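Uncharacterized protein A6V7T0 (Pseudomonas aeruginosa, PDB 3K12) is of unknown function but belongs to the YjgF-like group of small alpha/beta proteins and assembles as a trimer. Local coordinates at residues I65-R70 with C94-L99; Q36-Q41 with R103-M108. All coordinates share one frame; numbering follows the deposited sequence.

From the N terminus, the chain first lays down strands 3-7, 12-17 and 20-26. Helix 35-52 follows and supplies residues 36-41. Strand 60-67, helix 73-83 and strand 91-96 come next, and interaction 1 closes this shorter loop by pairing the two strands. The chain then turns into strand 106-113, whose start meets helix 35-52 in interaction 2. Interaction 1 therefore nests inside the loop closed by interaction 2. The two also touch, because strands 60-67 and 106-113 are neighbours in one sheet: Leu66 N lies 2.8 Å from Glu107 O. Together they tie the outermost strand of this chain on that side, 91-96, and a covering helix to the same sheet.

Interaction 1: residues I65-R70 with C94-L99; sequences ILLAHR and CSLAEL
Leu67 and Ser95 are joined by a backbone hydrogen bond between parallel strands 60-67 and 91-96, the strands of a beta-alpha-beta crossover through helix 73-83. Leu67 N donates to Ser95 O at 2.9 Å, while Leu67 lies beside Leu96. Ser95 N reaches back to Ile65 O, and Ala97 N to Leu67 O. This last donor sits above the carbonyl plane, 37° out of it. Leu67 O also receives a CA-H contact from Leu96.

Ile65, Leu67, Cys94 and Leu96 share the face turned to the helix. The Cys94 sulfur is anti to its backbone N (chi1 178°) and lies 4.0 Å from Ile65 CG2. Leu67 and Leu96 run side by side and touch through their CD2 atoms at 3.9 Å. On the other face, Leu66 CB rests against Ala97 CB and Leu99 CD2.

Beyond the strands, Leu76 of the helix covers Ile65 and Cys94. The Arg70 guanidinium is held by the carbonyls of Leu99 and Ile100 of the second subunit. Leu96 bonds through its backbone to that subunit, so strand 91-96 lies at the subunit interface. The Leu96 and Arg70 side chains cross at about a right angle, Leu96 CD1 over one guanidinium face, 3.8 Å from Arg70 NH2.

Interaction 2: residues Q36-Q41 with R103-M108; sequences QDQTRQ and RWRVEM
Gln38 of helix 35-52 meets Arg103 and Arg105 in the turn that leads into strand 106-113, and its amide grips their backbone. Its CB points toward the strand and makes a loose contact with Val106 CG1. The chain, extended beyond CG, carries the amide out to the backbone of 103-105. CD lies 3.9 Å from Arg105 CB. At the tip, OE1 accepts a nearly straight bond from Arg105 N at 2.9 Å. This donor is tilted 35° from the carbonyl plane. A water gives OE1 a second bond at 2.7 Å and also donates to Val106 O, so it bridges the amide to the first strand residue. NE2 donates to Arg103 O at 3.2 Å, and this acceptor lies close to the amide plane. NE2 also bonds to Gly33 O. One buried amide is thus used at both ends, and these bonds fix which way it is turned.

Arg105 crosses Gln38 at about a right angle. Its CG lies 3.6 Å from Gln38 NE2, and the amide and guanidinium planes are 66° apart. Its charged end goes on to a salt bridge with Asp72.

One residue along the helix, Thr39 adds an apolar contact: its CG2 meets CE of Met108, present as selenomethionine, at 3.8 Å. Separately, Thr39 OG1 comes within van der Waals range of Val106 CG1, at 3.9 Å. That hydroxyl has its bond with Ile35 O, in its own helix. Leu76 of helix 73-83 packs on both Thr39 and Met108.

Helix segment 36-41 runs nearly parallel to strand segment 106-108, 19° apart, and their axes come within 8.9 Å at closest approach. A helix laid on one face of the sheet, next to a second helix, is the alpha/beta layering of the YjgF-like fold.

Interaction 1: residues I65-R70 with C94-L99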
# COMPACT_ATOMS: atom_id res chain seq x y z
N ILE D 65 6.16 4.13 2.32
CA ILE D 65 6.84 4.97 3.33
C ILE D 65 6.00 6.18 3.63
O ILE D 65 5.75 7.01 2.73
CB ILE D 65 8.24 5.42 2.84
CG1 ILE D 65 9.06 4.22 2.43
CG2 ILE D 65 8.94 6.22 3.95
CD1 ILE D 65 10.46 4.57 1.79
N LEU D 66 5.55 6.29 4.88
CA LEU D 66 4.74 7.41 5.34
C LEU D 66 5.66 8.29 6.17
O LEU D 66 6.14 7.86 7.21
CB LEU D 66 3.52 6.90 6.14
CG LEU D 66 2.73 5.75 5.52
CD1 LEU D 66 1.69 5.25 6.52
CD2 LEU D 66 2.04 6.27 4.26
N LEU D 67 5.89 9.51 5.70
CA LEU D 67 6.89 10.39 6.30
C LEU D 67 6.17 11.53 7.00
O LEU D 67 5.31 12.16 6.41
CB LEU D 67 7.83 10.90 5.20
CG LEU D 67 8.94 11.85 5.66
CD1 LEU D 67 10.01 11.15 6.51
CD2 LEU D 67 9.65 12.36 4.40
N ALA D 68 6.50 11.79 8.27
CA ALA D 68 5.76 12.81 9.03
C ALA D 68 6.08 14.25 8.64
O ALA D 68 5.18 15.10 8.68
CB ALA D 68 5.97 12.61 10.54
N HIS D 69 7.33 14.52 8.27
CA HIS D 69 7.84 15.89 8.10
C HIS D 69 8.72 15.97 6.87
O HIS D 69 9.69 15.22 6.72
CB HIS D 69 8.65 16.33 9.32
CG HIS D 69 7.93 16.18 10.63
ND1 HIS D 69 6.86 16.97 10.99
CD2 HIS D 69 8.15 15.34 11.66
CE1 HIS D 69 6.44 16.60 12.19
NE2 HIS D 69 7.20 15.62 12.62
N ARG D 70 8.41 16.94 6.01
CA ARG D 70 9.14 17.17 4.77
C ARG D 70 10.65 17.33 4.96
O ARG D 70 11.43 16.81 4.15
CB ARG D 70 8.59 18.43 4.09
CG ARG D 70 9.35 18.79 2.84
CD ARG D 70 8.67 19.93 2.12
NE ARG D 70 7.41 19.50 1.52
CZ ARG D 70 7.33 18.76 0.42
NH1 ARG D 70 8.45 18.34 -0.19
NH2 ARG D 70 6.14 18.42 -0.07
N CYS D 94 6.71 7.06 -1.37
CA CYS D 94 6.83 7.87 -0.16
C CYS D 94 5.96 9.08 -0.31
O CYS D 94 6.02 9.74 -1.35
CB CYS D 94 8.28 8.32 0.01
SG CYS D 94 8.58 9.40 1.48
N SER D 95 5.17 9.36 0.71
CA SER D 95 4.38 10.60 0.77
C SER D 95 4.31 11.11 2.21
O SER D 95 4.73 10.42 3.15
CB SER D 95 2.99 10.36 0.16
OG SER D 95 2.23 9.48 0.99
N LEU D 96 3.82 12.32 2.41
CA LEU D 96 3.77 12.88 3.75
C LEU D 96 2.45 12.46 4.36
O LEU D 96 1.41 12.41 3.67
CB LEU D 96 3.90 14.41 3.70
CG LEU D 96 5.26 14.92 3.20
CD1 LEU D 96 5.29 16.45 3.09
CD2 LEU D 96 6.43 14.49 4.07
N ALA D 97 2.48 12.08 5.64
CA ALA D 97 1.28 11.62 6.32
C ALA D 97 1.32 12.02 7.78
O ALA D 97 2.40 12.15 8.35
CB ALA D 97 1.13 10.11 6.18
N GLU D 98 0.14 12.25 8.36
CA GLU D 98 0.02 12.37 9.81
C GLU D 98 -0.11 10.97 10.43
O GLU D 98 -1.03 10.22 10.09
CB GLU D 98 -1.18 13.25 10.20
CG GLU D 98 -1.26 13.54 11.70
CD GLU D 98 -2.38 14.53 12.08
OE1 GLU D 98 -3.08 15.03 11.17
OE2 GLU D 98 -2.56 14.78 13.29
N LEU D 99 0.82 10.63 11.31
CA LEU D 99 0.85 9.33 11.96
C LEU D 99 0.15 9.41 13.31
O LEU D 99 -0.09 10.51 13.84
CB LEU D 99 2.29 8.80 12.10
CG LEU D 99 3.06 8.90 10.77
CD1 LEU D 99 4.49 8.48 10.96
CD2 LEU D 99 2.42 8.05 9.67
O HOH W 1 3.06 14.88 10.28

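Interaction 2: residues Q36-Q41 with R103-M108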
# COMPACT_ATOMS: atom_id res chain seq x y z
N GLN D 36 17.04 9.63 10.83
CA GLN D 36 18.01 8.61 10.51
C GLN D 36 17.92 7.47 11.53
O GLN D 36 17.94 6.27 11.17
CB GLN D 36 19.43 9.18 10.49
CG GLN D 36 19.74 10.07 9.27
CD GLN D 36 19.61 11.56 9.52
OE1 GLN D 36 20.22 12.35 8.79
NE2 GLN D 36 18.80 11.96 10.51
N ASP D 37 17.86 7.86 12.79
CA ASP D 37 17.78 6.89 13.88
C ASP D 37 16.51 6.04 13.73
O ASP D 37 16.58 4.81 13.80
CB ASP D 37 17.83 7.60 15.24
CG ASP D 37 17.66 6.65 16.42
OD1 ASP D 37 18.38 5.63 16.49
OD2 ASP D 37 16.81 6.93 17.30
N GLN D 38 15.38 6.70 13.49
CA GLN D 38 14.09 6.00 13.39
C GLN D 38 14.03 5.08 12.18
O GLN D 38 13.54 3.95 12.27
CB GLN D 38 12.93 6.96 13.38
CG GLN D 38 12.81 7.74 14.68
CD GLN D 38 11.46 8.37 14.90
OE1 GLN D 38 10.46 7.92 14.32
NE2 GLN D 38 11.40 9.38 15.76
N THR D 39 14.59 5.54 11.07
CA THR D 39 14.64 4.76 9.85
C THR D 39 15.50 3.49 10.06
O THR D 39 15.13 2.39 9.64
CB THR D 39 15.16 5.60 8.66
OG1 THR D 39 14.29 6.73 8.47
CG2 THR D 39 15.18 4.77 7.38
N ARG D 40 16.65 3.66 10.72
CA ARG D 40 17.52 2.51 11.00
C ARG D 40 16.80 1.50 11.89
O ARG D 40 16.87 0.31 11.62
CB ARG D 40 18.76 2.97 11.77
CG ARG D 40 19.61 3.96 11.06
CD ARG D 40 20.71 4.59 11.99
NE ARG D 40 21.53 5.43 11.13
CZ ARG D 40 22.30 4.91 10.16
NH1 ARG D 40 22.98 5.68 9.34
NH2 ARG D 40 22.36 3.60 10.04
N GLN D 41 16.18 1.99 12.96
CA GLN D 41 15.42 1.10 13.87
C GLN D 41 14.38 0.27 13.12
O GLN D 41 14.27 -0.94 13.33
CB GLN D 41 14.69 1.87 14.96
CG GLN D 41 15.58 2.46 16.07
CD GLN D 41 14.75 3.24 17.06
OE1 GLN D 41 13.84 2.69 17.68
NE2 GLN D 41 15.04 4.54 17.19
N ARG D 103 5.31 11.50 17.80
CA ARG D 103 6.75 11.29 17.93
C ARG D 103 7.34 10.50 16.75
O ARG D 103 8.53 10.55 16.52
CB ARG D 103 7.11 10.54 19.22
CG ARG D 103 6.86 11.31 20.52
CD ARG D 103 7.06 10.39 21.75
NE ARG D 103 6.22 9.19 21.68
CZ ARG D 103 6.42 8.05 22.34
NH1 ARG D 103 7.46 7.90 23.16
NH2 ARG D 103 5.57 7.04 22.16
N TRP D 104 6.49 9.75 16.03
CA TRP D 104 6.96 8.93 14.92
C TRP D 104 7.28 9.81 13.72
O TRP D 104 6.44 10.60 13.30
CB TRP D 104 5.84 7.98 14.50
CG TRP D 104 5.48 6.97 15.56
CD1 TRP D 104 6.22 6.60 16.66
CD2 TRP D 104 4.28 6.20 15.61
NE1 TRP D 104 5.54 5.64 17.38
CE2 TRP D 104 4.35 5.38 16.76
CE3 TRP D 104 3.15 6.11 14.78
CZ2 TRP D 104 3.33 4.48 17.10
CZ3 TRP D 104 2.13 5.22 15.13
CH2 TRP D 104 2.23 4.43 16.28
N ARG D 105 8.48 9.66 13.16
CA ARG D 105 8.88 10.49 12.03
C ARG D 105 8.62 9.74 10.73
O ARG D 105 8.58 10.36 9.66
CB ARG D 105 10.37 10.88 12.12
CG ARG D 105 10.67 11.85 13.27
CD ARG D 105 12.15 12.20 13.36
NE ARG D 105 12.32 13.19 14.43
CZ ARG D 105 12.12 14.50 14.30
NH1 ARG D 105 11.80 15.04 13.13
NH2 ARG D 105 12.27 15.30 15.36
N VAL D 106 8.41 8.43 10.83
CA VAL D 106 8.24 7.62 9.62
C VAL D 106 7.60 6.28 10.00
O VAL D 106 7.76 5.77 11.11
CB VAL D 106 9.59 7.40 8.87
CG1 VAL D 106 10.60 6.61 9.72
CG2 VAL D 106 9.36 6.75 7.49
N GLU D 107 6.86 5.73 9.05
CA GLU D 107 6.25 4.42 9.20
C GLU D 107 6.38 3.71 7.87
O GLU D 107 6.19 4.34 6.82
CB GLU D 107 4.79 4.56 9.60
CG GLU D 107 4.07 3.20 9.76
CD GLU D 107 2.73 3.28 10.49
OE1 GLU D 107 2.03 2.23 10.56
OE2 GLU D 107 2.36 4.36 11.00
N MSE D 108 6.72 2.43 7.89
CA MSE D 108 6.89 1.64 6.66
C MSE D 108 5.98 0.43 6.68
O MSE D 108 5.73 -0.17 7.75
CB MSE D 108 8.31 1.14 6.55
CG MSE D 108 9.26 2.30 6.26
SE MSE D 108 11.05 1.66 5.90
CE MSE D 108 11.99 3.36 5.86
O HOH W 2 8.84 5.79 13.72